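Local coordinates for protein isoaspartyl dipeptidase (Fervidobacterium islandicum, PDB 7CDH) that probably hydrolyses beta-aspartyl (isoaspartyl) dipeptides as a zinc-dependent M38 metallopeptidase of the amidohydrolase family, a role consistent with repair of damaged protein, at residues P134-F137 and R143-V146; A309-I314 and I355-Q360; K230-G235 and I268-E273; Q234-A239 and N274-N279. All coordinates share one frame; numbering follows the deposited sequence.

From the N terminus, interaction 1 comes first and closes a short loop, in which the chain leaving strand 122-127 meets helix 141-147 with five residues between the segments. Interactions 3 and 4 follow further along the barrel. Both start on helix 229-240, sharing Q234 and G235; interaction 4 opens before interaction 3 closes, so the two loops cross rather than nest, both spanning strand 245-248 and helix 264-273. Their centres lie about 6 Å apart. Interaction 2 opens last and joins helix 309-318 to strand 354-358; T313 packs on I268 of interaction 3. Interaction 1 stands apart, its centre about 36 Å from that of interaction 2.

Interaction 1: P134-F137 and R143-V146; sequences PVTF and RDIV
Two groups grip OD2 of D144: the backbone N of F137 and the hydroxyl of T127. The bond from F137 N to D144 OD2 is 2.9 Å long with an N-H...O angle of 158°, and it reaches the oxygen on its syn side, somewhat out of the carboxylate plane. The other oxygen, OD1, is hydrogen-bonded to T138 OG1, so the two oxygens together hold the loop at both its backbone and a side chain. D144 can do this because its CG is anti to the carbonyl carbon (chi1 -73°), which carries the carboxylate from the helix to the loop.

D144 OD2 also lies 3.2 Å from T136 CA, and the T136 side chain crosses that of D144 at about a right angle, while its own OG1 bonds to the backbone N of G139. The F137 ring presents an edge to the carboxylate, with CD1 3.5 Å from D144 OD2 and the two planes 76° apart. With an alanine here, the F137 N-H and the hydroxyls of T127 and T138 would probably be left without their partner, and the loop could shift from the helix.

F137 also meets L147 of a second subunit, whose E107 forms a salt bridge with R143. Within its own chain the contact joins the loop after strand 122-127, a strand of the (beta/alpha)8 barrel, to helix 141-147, and F137 packs on I125 and T127 of that strand and on L106 and Y110 of helix 106-118.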
loop_
_atom_site.group_PDB
_atom_site.type_symbol
_atom_site.label_atom_id
_atom_site.label_comp_id
_atom_site.label_asym_id
_atom_site.label_seq_id
_atom_site.Cartn_x
_atom_site.Cartn_y
_atom_site.Cartn_z
ATOM N N PRO A 134 7.969 -15.329 5.304
ATOM C CA PRO A 134 8.214 -15.091 6.718
ATOM C C PRO A 134 7.822 -13.681 7.155
ATOM O O PRO A 134 8.004 -12.797 6.353
ATOM C CB PRO A 134 9.728 -15.306 6.847
ATOM C CG PRO A 134 10.255 -14.909 5.513
ATOM C CD PRO A 134 9.200 -15.361 4.522
ATOM N N VAL A 135 7.306 -13.549 8.383
ATOM C CA VAL A 135 6.994 -12.256 9.051
ATOM C C VAL A 135 8.323 -11.514 9.178
ATOM O O VAL A 135 9.355 -12.182 9.326
ATOM C CB VAL A 135 6.371 -12.453 10.449
ATOM C CG1 VAL A 135 4.971 -13.014 10.374
ATOM C CG2 VAL A 135 7.267 -13.328 11.369
ATOM N N THR A 136 8.293 -10.187 9.155
ATOM C CA THR A 136 9.510 -9.350 9.171
ATOM C C THR A 136 9.196 -8.133 10.033
ATOM O O THR A 136 8.029 -7.911 10.271
ATOM C CB THR A 136 9.980 -9.022 7.745
ATOM O OG1 THR A 136 9.077 -8.079 7.170
ATOM C CG2 THR A 136 10.046 -10.242 6.854
ATOM N N PHE A 137 10.225 -7.474 10.553
ATOM C CA PHE A 137 10.123 -6.185 11.258
ATOM C C PHE A 137 9.889 -5.038 10.275
ATOM O O PHE A 137 9.223 -4.105 10.652
ATOM C CB PHE A 137 11.427 -5.887 11.988
ATOM C CG PHE A 137 11.716 -6.761 13.171
ATOM C CD1 PHE A 137 12.446 -7.933 13.033
ATOM C CD2 PHE A 137 11.274 -6.403 14.427
ATOM C CE1 PHE A 137 12.743 -8.728 14.135
ATOM C CE2 PHE A 137 11.590 -7.186 15.528
ATOM C CZ PHE A 137 12.343 -8.335 15.396
ATOM N N ARG A 143 16.539 -6.581 5.068
ATOM C CA ARG A 143 16.547 -5.310 5.827
ATOM C C ARG A 143 16.557 -5.589 7.331
ATOM O O ARG A 143 17.239 -4.839 8.023
ATOM C CB ARG A 143 15.351 -4.421 5.508
ATOM C CG ARG A 143 15.424 -3.792 4.138
ATOM C CD ARG A 143 14.103 -3.085 3.861
ATOM N NE ARG A 143 14.060 -1.945 4.738
ATOM C CZ ARG A 143 14.672 -0.809 4.455
ATOM N NH1 ARG A 143 15.353 -0.725 3.313
ATOM N NH2 ARG A 143 14.621 0.203 5.328
ATOM N N ASP A 144 15.856 -6.627 7.799
ATOM C CA ASP A 144 15.799 -6.996 9.239
ATOM C C ASP A 144 17.212 -7.256 9.765
ATOM O O ASP A 144 17.614 -6.628 10.759
ATOM C CB ASP A 144 14.880 -8.176 9.488
ATOM C CG ASP A 144 13.398 -7.883 9.370
ATOM O OD1 ASP A 144 13.039 -6.719 9.052
ATOM O OD2 ASP A 144 12.597 -8.848 9.623
ATOM N N ILE A 145 17.972 -8.097 9.082
ATOM C CA ILE A 145 19.326 -8.492 9.555
ATOM C C ILE A 145 20.289 -7.321 9.357
ATOM O O ILE A 145 21.171 -7.166 10.145
ATOM C CB ILE A 145 19.783 -9.798 8.890
ATOM C CG1 ILE A 145 21.043 -10.344 9.571
ATOM C CG2 ILE A 145 19.949 -9.613 7.391
ATOM C CD1 ILE A 145 21.376 -11.798 9.223
ATOM N N VAL A 146 20.098 -6.443 8.389
ATOM C CA VAL A 146 21.063 -5.319 8.210
ATOM C C VAL A 146 20.769 -4.278 9.301
ATOM O O VAL A 146 21.722 -3.904 9.994
ATOM C CB VAL A 146 21.053 -4.799 6.758
ATOM C CG1 VAL A 146 21.856 -3.525 6.548
ATOM C CG2 VAL A 146 21.558 -5.854 5.803
#

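Interaction 2: A309-I314 and I355-Q360; sequences AVWYTI and ILVDEQ
The contact between W311 and the strand residues V357 and I355 is wholly apolar. W311 and V357 extend toward each other from opposite directions, and the six-membered part of the indole does the touching: CZ2 of W311 lies 3.7 Å from CG2 of V357 and 3.8 Å from its CG1, so both methyl branches bear on the same ring carbon. The approach is oblique to the ring. I355 comes over one face instead, with its CD1 4.4 Å from CZ3 of W311. With CG anti to the backbone N (chi1 -177°), the tryptophan leans out from the helix far enough to bridge backbones whose nearest CA atoms, those of W311 and V357, are 10.6 Å apart.

Polar interactions lie at the borders of this packing. NE1 of W311 is hydrogen-bonded to the carbonyl of F362, which helps fix the rotation of the indole. Within the helix, T313 OG1 donates to A309 O at 2.8 Å, and the same carbonyl also accepts the backbone N of T313. Where the strand ends, D358 OD1 accepts from Q360 N at 3.0 Å in an Asx turn, and from S361 N as well.

The contact ties helix 309-318, an outer helix of the barrel following strand 280-283, to strand 354-358, which pairs antiparallel with strands 51-59 and 364-369; L54 and I364 of these also touch W311. The indole is therefore held by burial among aliphatic side chains, with one directional bond at its nitrogen helping to set how it is turned.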
loop_
_atom_site.group_PDB
_atom_site.type_symbol
_atom_site.label_atom_id
_atom_site.label_comp_id
_atom_site.label_asym_id
_atom_site.label_seq_id
_atom_site.Cartn_x
_atom_site.Cartn_y
_atom_site.Cartn_z
ATOM N N ALA A 309 17.002 -28.347 30.201
ATOM C CA ALA A 309 17.332 -29.505 29.354
ATOM C C ALA A 309 18.810 -29.490 28.921
ATOM O O ALA A 309 19.324 -30.565 28.596
ATOM C CB ALA A 309 16.431 -29.547 28.158
ATOM N N VAL A 310 19.485 -28.348 28.882
ATOM C CA VAL A 310 20.810 -28.297 28.220
ATOM C C VAL A 310 21.841 -28.974 29.142
ATOM O O VAL A 310 22.582 -29.880 28.686
ATOM C CB VAL A 310 21.205 -26.866 27.834
ATOM C CG1 VAL A 310 22.698 -26.770 27.565
ATOM C CG2 VAL A 310 20.419 -26.400 26.611
ATOM N N TRP A 311 21.892 -28.557 30.396
ATOM C CA TRP A 311 22.869 -29.090 31.363
ATOM C C TRP A 311 22.461 -30.522 31.727
ATOM O O TRP A 311 23.339 -31.399 31.890
ATOM C CB TRP A 311 22.976 -28.162 32.566
ATOM C CG TRP A 311 23.997 -28.601 33.558
ATOM C CD1 TRP A 311 23.764 -28.931 34.857
ATOM C CD2 TRP A 311 25.400 -28.801 33.326
ATOM N NE1 TRP A 311 24.928 -29.279 35.461
ATOM C CE2 TRP A 311 25.953 -29.203 34.555
ATOM C CE3 TRP A 311 26.245 -28.638 32.225
ATOM C CZ2 TRP A 311 27.316 -29.470 34.709
ATOM C CZ3 TRP A 311 27.584 -28.918 32.367
ATOM C CH2 TRP A 311 28.113 -29.327 33.594
ATOM N N TYR A 312 21.170 -30.786 31.765
ATOM C CA TYR A 312 20.653 -32.150 31.989
ATOM C C TYR A 312 21.237 -33.084 30.922
ATOM O O TYR A 312 21.666 -34.200 31.282
ATOM C CB TYR A 312 19.126 -32.143 31.981
ATOM C CG TYR A 312 18.493 -33.486 32.238
ATOM C CD1 TYR A 312 18.408 -34.018 33.511
ATOM C CD2 TYR A 312 17.987 -34.234 31.201
ATOM C CE1 TYR A 312 17.810 -35.245 33.744
ATOM C CE2 TYR A 312 17.402 -35.464 31.407
ATOM C CZ TYR A 312 17.306 -35.969 32.685
ATOM O OH TYR A 312 16.716 -37.181 32.858
ATOM N N THR A 313 21.195 -32.665 29.656
ATOM C CA THR A 313 21.564 -33.507 28.481
ATOM C C THR A 313 23.084 -33.724 28.520
ATOM O O THR A 313 23.492 -34.853 28.377
ATOM C CB THR A 313 21.011 -32.961 27.151
ATOM O OG1 THR A 313 19.577 -33.043 27.216
ATOM C CG2 THR A 313 21.484 -33.734 25.936
ATOM N N ILE A 314 23.861 -32.702 28.839
ATOM C CA ILE A 314 25.332 -32.816 29.015
ATOM C C ILE A 314 25.646 -33.851 30.121
ATOM O O ILE A 314 26.530 -34.711 29.907
ATOM C CB ILE A 314 25.932 -31.436 29.295
ATOM C CG1 ILE A 314 25.856 -30.548 28.055
ATOM C CG2 ILE A 314 27.366 -31.547 29.808
ATOM C CD1 ILE A 314 26.109 -29.089 28.357
ATOM N N ILE A 355 30.302 -20.818 33.886
ATOM C CA ILE A 355 29.564 -21.486 34.993
ATOM C C ILE A 355 30.588 -22.193 35.888
ATOM O O ILE A 355 31.671 -22.608 35.431
ATOM C CB ILE A 355 28.457 -22.437 34.492
ATOM C CG1 ILE A 355 29.009 -23.576 33.642
ATOM C CG2 ILE A 355 27.377 -21.665 33.757
ATOM C CD1 ILE A 355 28.015 -24.700 33.354
ATOM N N LEU A 356 30.258 -22.278 37.155
ATOM C CA LEU A 356 31.057 -23.005 38.153
ATOM C C LEU A 356 30.221 -24.194 38.588
ATOM O O LEU A 356 29.084 -24.011 39.016
ATOM C CB LEU A 356 31.376 -22.046 39.293
ATOM C CG LEU A 356 32.458 -21.023 38.967
ATOM C CD1 LEU A 356 32.396 -19.855 39.926
ATOM C CD2 LEU A 356 33.839 -21.676 39.018
ATOM N N VAL A 357 30.761 -25.380 38.389
ATOM C CA VAL A 357 30.072 -26.657 38.694
ATOM C C VAL A 357 30.797 -27.330 39.860
ATOM O O VAL A 357 32.012 -27.169 40.014
ATOM C CB VAL A 357 30.064 -27.460 37.395
ATOM C CG1 VAL A 357 29.649 -28.895 37.602
ATOM C CG2 VAL A 357 29.168 -26.759 36.390
ATOM N N ASP A 358 30.060 -27.992 40.728
ATOM C CA ASP A 358 30.645 -28.805 41.820
ATOM C C ASP A 358 31.269 -30.070 41.197
ATOM O O ASP A 358 30.570 -30.755 40.431
ATOM C CB ASP A 358 29.553 -29.107 42.836
ATOM C CG ASP A 358 30.104 -29.796 44.056
ATOM O OD1 ASP A 358 30.375 -31.033 43.952
ATOM O OD2 ASP A 358 30.297 -29.075 45.066
ATOM N N GLU A 359 32.543 -30.370 41.470
ATOM C CA GLU A 359 33.264 -31.480 40.785
ATOM C C GLU A 359 32.686 -32.837 41.210
ATOM O O GLU A 359 32.783 -33.767 40.414
ATOM C CB GLU A 359 34.770 -31.390 41.015
ATOM C CG GLU A 359 35.180 -31.607 42.466
ATOM C CD GLU A 359 36.670 -31.495 42.744
ATOM O OE1 GLU A 359 37.448 -31.301 41.768
ATOM O OE2 GLU A 359 37.043 -31.622 43.935
ATOM N N GLN A 360 32.058 -32.943 42.383
ATOM C CA GLN A 360 31.431 -34.209 42.854
ATOM C C GLN A 360 30.034 -34.331 42.233
ATOM O O GLN A 360 29.871 -35.192 41.343
ATOM C CB GLN A 360 31.385 -34.274 44.390
ATOM C CG GLN A 360 32.757 -34.362 45.058
ATOM C CD GLN A 360 33.635 -35.442 44.461
ATOM O OE1 GLN A 360 33.239 -36.599 44.335
ATOM N NE2 GLN A 360 34.847 -35.069 44.076
#

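Interaction 3: K230-G235 and I268-E273; sequences KLFEQG and ICEAYE
F232 and E270 slide past each other in opposite directions, each reaching out from its own helix. The phenyl ring turns its edge to the glutamate: CE2 of F232 lies 3.9 Å from CD of E270, which sits in the plane of the ring, and the carboxylate stands nearly upright to that plane, at 82°. Contact runs from CB of E270 to its carboxylate, since CB is 4.0 Å from F232 CE2 and CG is 4.1 Å from it. This follows from the extended shape of E270, whose CG is anti to the backbone N (chi1 -178°). At the next carbon of the same ring edge, F232 CZ meets A271 CB at 4.3 Å. The ring is thus wedged between the helices, and it also touches I245 and L247 of strand 245-248.

Outside the wedge, OE2 of E270 is 5.4 Å from OE2 of E233, a spacing at which two like charges would probably disfavour closer approach. Cutting E270 back to an alanine is likely to strip the CE2 edge of F232 of much of its cover and open a gap between the helices on that side.

Helices 229-240 and 264-273 follow consecutive barrel strands, 220-223 and 245-248, and they pack side by side as expected of neighbouring outer helices in a (beta/alpha)8 barrel, the fold of the amidohydrolases.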
loop_
_atom_site.group_PDB
_atom_site.type_symbol
_atom_site.label_atom_id
_atom_site.label_comp_id
_atom_site.label_asym_id
_atom_site.label_seq_id
_atom_site.Cartn_x
_atom_site.Cartn_y
_atom_site.Cartn_z
ATOM N N LYS A 230 16.403 -42.377 11.335
ATOM C CA LYS A 230 16.466 -42.153 9.869
ATOM C C LYS A 230 16.824 -40.675 9.616
ATOM O O LYS A 230 17.756 -40.397 8.822
ATOM C CB LYS A 230 15.167 -42.625 9.210
ATOM C CG LYS A 230 15.183 -42.586 7.686
ATOM C CD LYS A 230 14.240 -43.586 7.005
ATOM C CE LYS A 230 13.680 -43.089 5.684
ATOM N NZ LYS A 230 12.360 -42.427 5.849
ATOM N N LEU A 231 16.176 -39.737 10.308
ATOM C CA LEU A 231 16.507 -38.300 10.131
ATOM C C LEU A 231 17.939 -38.031 10.605
ATOM O O LEU A 231 18.660 -37.242 9.934
ATOM C CB LEU A 231 15.519 -37.407 10.884
ATOM C CG LEU A 231 15.716 -35.917 10.654
ATOM C CD1 LEU A 231 15.847 -35.603 9.170
ATOM C CD2 LEU A 231 14.583 -35.139 11.280
ATOM N N PHE A 232 18.341 -38.599 11.736
ATOM C CA PHE A 232 19.693 -38.342 12.287
ATOM C C PHE A 232 20.764 -38.863 11.325
ATOM O O PHE A 232 21.794 -38.153 11.132
ATOM C CB PHE A 232 19.850 -38.900 13.693
ATOM C CG PHE A 232 21.231 -38.673 14.227
ATOM C CD1 PHE A 232 21.655 -37.393 14.534
ATOM C CD2 PHE A 232 22.128 -39.729 14.357
ATOM C CE1 PHE A 232 22.929 -37.178 15.048
ATOM C CE2 PHE A 232 23.404 -39.505 14.842
ATOM C CZ PHE A 232 23.797 -38.238 15.206
ATOM N N GLU A 233 20.527 -39.985 10.650
ATOM C CA GLU A 233 21.530 -40.484 9.677
ATOM C C GLU A 233 21.515 -39.589 8.414
ATOM O O GLU A 233 22.614 -39.288 7.915
ATOM C CB GLU A 233 21.493 -42.023 9.614
ATOM C CG GLU A 233 20.252 -42.677 9.033
ATOM C CD GLU A 233 20.249 -44.206 9.168
ATOM O OE1 GLU A 233 19.865 -44.916 8.182
ATOM O OE2 GLU A 233 20.640 -44.700 10.266
ATOM N N GLN A 234 20.391 -38.995 7.998
ATOM C CA GLN A 234 20.409 -37.895 6.986
ATOM C C GLN A 234 21.254 -36.728 7.546
ATOM O O GLN A 234 22.052 -36.094 6.785
ATOM C CB GLN A 234 18.989 -37.461 6.627
ATOM C CG GLN A 234 18.383 -38.021 5.336
ATOM C CD GLN A 234 17.432 -37.022 4.663
ATOM O OE1 GLN A 234 16.506 -36.436 5.265
ATOM N NE2 GLN A 234 17.661 -36.781 3.374
ATOM N N GLY A 235 21.145 -36.453 8.848
ATOM C CA GLY A 235 21.942 -35.407 9.522
ATOM C C GLY A 235 23.442 -35.651 9.450
ATOM O O GLY A 235 24.206 -34.682 9.163
ATOM N N ILE A 268 24.279 -38.205 20.077
ATOM C CA ILE A 268 25.565 -37.531 20.422
ATOM C C ILE A 268 26.699 -38.578 20.460
ATOM O O ILE A 268 27.857 -38.254 20.060
ATOM C CB ILE A 268 25.418 -36.768 21.753
ATOM C CG1 ILE A 268 24.549 -35.530 21.548
ATOM C CG2 ILE A 268 26.777 -36.419 22.376
ATOM C CD1 ILE A 268 24.209 -34.811 22.822
ATOM N N CYS A 269 26.395 -39.773 20.962
ATOM C CA CYS A 269 27.379 -40.875 21.122
ATOM C C CYS A 269 27.769 -41.387 19.741
ATOM O O CYS A 269 28.972 -41.533 19.489
ATOM C CB CYS A 269 26.847 -41.980 22.027
ATOM S SG CYS A 269 26.770 -41.441 23.757
ATOM N N GLU A 270 26.796 -41.549 18.856
ATOM C CA GLU A 270 27.079 -41.935 17.460
ATOM C C GLU A 270 27.933 -40.849 16.810
ATOM O O GLU A 270 28.865 -41.216 16.089
ATOM C CB GLU A 270 25.801 -42.167 16.684
ATOM C CG GLU A 270 26.052 -42.626 15.256
ATOM C CD GLU A 270 24.823 -43.163 14.529
ATOM O OE1 GLU A 270 23.812 -43.441 15.218
ATOM O OE2 GLU A 270 24.885 -43.321 13.279
ATOM N N ALA A 271 27.652 -39.560 17.041
ATOM C CA ALA A 271 28.366 -38.491 16.309
ATOM C C ALA A 271 29.839 -38.500 16.740
ATOM O O ALA A 271 30.707 -38.295 15.854
ATOM C CB ALA A 271 27.700 -37.145 16.495
ATOM N N TYR A 272 30.103 -38.735 18.031
ATOM C CA TYR A 272 31.464 -38.828 18.642
ATOM C C TYR A 272 32.285 -39.989 18.040
ATOM O O TYR A 272 33.414 -39.752 17.552
ATOM C CB TYR A 272 31.348 -39.020 20.154
ATOM C CG TYR A 272 32.638 -38.981 20.936
ATOM C CD1 TYR A 272 33.486 -37.880 20.907
ATOM C CD2 TYR A 272 32.970 -40.027 21.784
ATOM C CE1 TYR A 272 34.646 -37.836 21.672
ATOM C CE2 TYR A 272 34.124 -40.002 22.550
ATOM C CZ TYR A 272 34.961 -38.906 22.494
ATOM O OH TYR A 272 36.074 -38.926 23.273
ATOM N N GLU A 273 31.743 -41.209 18.087
ATOM C CA GLU A 273 32.382 -42.444 17.548
ATOM C C GLU A 273 32.763 -42.248 16.075
ATOM O O GLU A 273 33.785 -42.868 15.655
ATOM C CB GLU A 273 31.458 -43.651 17.667
ATOM C CG GLU A 273 31.373 -44.200 19.072
ATOM C CD GLU A 273 30.207 -45.160 19.260
ATOM O OE1 GLU A 273 29.728 -45.722 18.231
ATOM O OE2 GLU A 273 29.765 -45.330 20.424
#

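Interaction 4: Q234-A239 and N274-N279; sequences QGLEFA and NGLLDN
L236 overlaps L276 through their methyl ends, the two side chains crossing at a slant: CD2 of L236 is 3.6 Å from CD1 of L276, which also lies 4.1 Å from CB of L236. One turn further along the helix, A239 CB packs 4.2 Å from the other methyl, CD2 of L276. Both leucines have CG anti to the carbonyl carbon (chi1 -67° for L236 and -64° for L276), and the L276 side chain thereby straddles L236 and A239 with its two branches.

L276 is placed there by a Schellman motif that ends helix 264-273. G275 is its C-prime residue, with positive phi; G275 N bonds back to Y272 O and L276 N to A271 O, which turns the chain toward barrel strand 280-283. From L276 the loop makes one short 3-10 turn, with N279 N bonding to L276 O at 2.9 Å.

N279 then faces A239, their CB atoms 3.5 Å apart. Its amide nitrogen ND2 is 3.4 Å from A239 O at an angle too poor for a hydrogen bond; the acceptor it does use is the carbonyl of G243, while the backbone of N279 pairs with I245 at the start of the neighbouring strand.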
loop_
_atom_site.group_PDB
_atom_site.type_symbol
_atom_site.label_atom_id
_atom_site.label_comp_id
_atom_site.label_asym_id
_atom_site.label_seq_id
_atom_site.Cartn_x
_atom_site.Cartn_y
_atom_site.Cartn_z
ATOM N N GLN A 234 20.391 -38.995 7.998
ATOM C CA GLN A 234 20.409 -37.895 6.986
ATOM C C GLN A 234 21.254 -36.728 7.546
ATOM O O GLN A 234 22.052 -36.094 6.785
ATOM C CB GLN A 234 18.989 -37.461 6.627
ATOM C CG GLN A 234 18.383 -38.021 5.336
ATOM C CD GLN A 234 17.432 -37.022 4.663
ATOM O OE1 GLN A 234 16.506 -36.436 5.265
ATOM N NE2 GLN A 234 17.661 -36.781 3.374
ATOM N N GLY A 235 21.145 -36.453 8.848
ATOM C CA GLY A 235 21.942 -35.407 9.522
ATOM C C GLY A 235 23.442 -35.651 9.450
ATOM O O GLY A 235 24.206 -34.682 9.163
ATOM N N LEU A 236 23.895 -36.881 9.729
ATOM C CA LEU A 236 25.348 -37.211 9.670
ATOM C C LEU A 236 25.842 -37.121 8.228
ATOM O O LEU A 236 26.981 -36.694 8.027
ATOM C CB LEU A 236 25.620 -38.593 10.255
ATOM C CG LEU A 236 25.373 -38.720 11.750
ATOM C CD1 LEU A 236 25.661 -40.133 12.214
ATOM C CD2 LEU A 236 26.190 -37.705 12.526
ATOM N N GLU A 237 25.010 -37.417 7.243
ATOM C CA GLU A 237 25.451 -37.222 5.844
ATOM C C GLU A 237 25.651 -35.720 5.611
ATOM O O GLU A 237 26.649 -35.347 4.927
ATOM C CB GLU A 237 24.494 -37.857 4.843
ATOM C CG GLU A 237 25.009 -37.700 3.410
ATOM C CD GLU A 237 26.465 -38.120 3.190
ATOM O OE1 GLU A 237 27.210 -37.354 2.479
ATOM O OE2 GLU A 237 26.859 -39.202 3.762
ATOM N N PHE A 238 24.790 -34.886 6.210
ATOM C CA PHE A 238 24.845 -33.407 6.086
ATOM C C PHE A 238 26.105 -32.892 6.796
ATOM O O PHE A 238 26.795 -32.014 6.215
ATOM C CB PHE A 238 23.534 -32.794 6.604
ATOM C CG PHE A 238 23.421 -31.302 6.473
ATOM C CD1 PHE A 238 23.184 -30.724 5.246
ATOM C CD2 PHE A 238 23.557 -30.483 7.576
ATOM C CE1 PHE A 238 23.082 -29.352 5.122
ATOM C CE2 PHE A 238 23.462 -29.104 7.451
ATOM C CZ PHE A 238 23.193 -28.543 6.226
ATOM N N ALA A 239 26.399 -33.380 8.007
ATOM C CA ALA A 239 27.657 -33.073 8.753
ATOM C C ALA A 239 28.879 -33.443 7.916
ATOM O O ALA A 239 29.834 -32.621 7.904
ATOM C CB ALA A 239 27.746 -33.792 10.078
ATOM N N ASN A 274 32.012 -41.408 15.342
ATOM C CA ASN A 274 32.224 -41.171 13.893
ATOM C C ASN A 274 32.946 -39.842 13.636
ATOM O O ASN A 274 33.014 -39.452 12.484
ATOM C CB ASN A 274 30.905 -41.380 13.171
ATOM C CG ASN A 274 30.479 -42.815 13.389
ATOM O OD1 ASN A 274 31.061 -43.725 12.801
ATOM N ND2 ASN A 274 29.549 -43.048 14.300
ATOM N N GLY A 275 33.539 -39.212 14.648
ATOM C CA GLY A 275 34.301 -37.960 14.487
ATOM C C GLY A 275 33.487 -36.791 13.924
ATOM O O GLY A 275 34.095 -35.966 13.203
ATOM N N LEU A 276 32.203 -36.664 14.293
ATOM C CA LEU A 276 31.319 -35.580 13.824
ATOM C C LEU A 276 30.719 -34.781 14.988
ATOM O O LEU A 276 29.852 -33.939 14.743
ATOM C CB LEU A 276 30.219 -36.228 12.989
ATOM C CG LEU A 276 30.682 -36.928 11.720
ATOM C CD1 LEU A 276 29.511 -37.630 11.066
ATOM C CD2 LEU A 276 31.329 -35.969 10.744
ATOM N N LEU A 277 31.205 -34.951 16.202
ATOM C CA LEU A 277 30.719 -34.138 17.333
ATOM C C LEU A 277 31.007 -32.646 17.089
ATOM O O LEU A 277 30.362 -31.821 17.744
ATOM C CB LEU A 277 31.359 -34.618 18.630
ATOM C CG LEU A 277 30.648 -34.135 19.893
ATOM C CD1 LEU A 277 29.354 -34.875 20.096
ATOM C CD2 LEU A 277 31.524 -34.284 21.118
ATOM N N ASP A 278 31.889 -32.278 16.173
ATOM C CA ASP A 278 32.155 -30.839 15.881
ATOM C C ASP A 278 30.953 -30.249 15.120
ATOM O O ASP A 278 30.821 -29.022 15.070
ATOM C CB ASP A 278 33.497 -30.643 15.171
ATOM C CG ASP A 278 34.728 -30.773 16.081
ATOM O OD1 ASP A 278 34.556 -30.805 17.321
ATOM O OD2 ASP A 278 35.870 -30.852 15.549
ATOM N N ASN A 279 30.060 -31.091 14.610
ATOM C CA ASN A 279 29.008 -30.654 13.674
ATOM C C ASN A 279 27.666 -30.726 14.395
ATOM O O ASN A 279 26.657 -30.763 13.741
ATOM C CB ASN A 279 29.079 -31.494 12.393
ATOM C CG ASN A 279 30.427 -31.353 11.720
ATOM O OD1 ASN A 279 31.428 -31.856 12.231
ATOM N ND2 ASN A 279 30.469 -30.628 10.612
#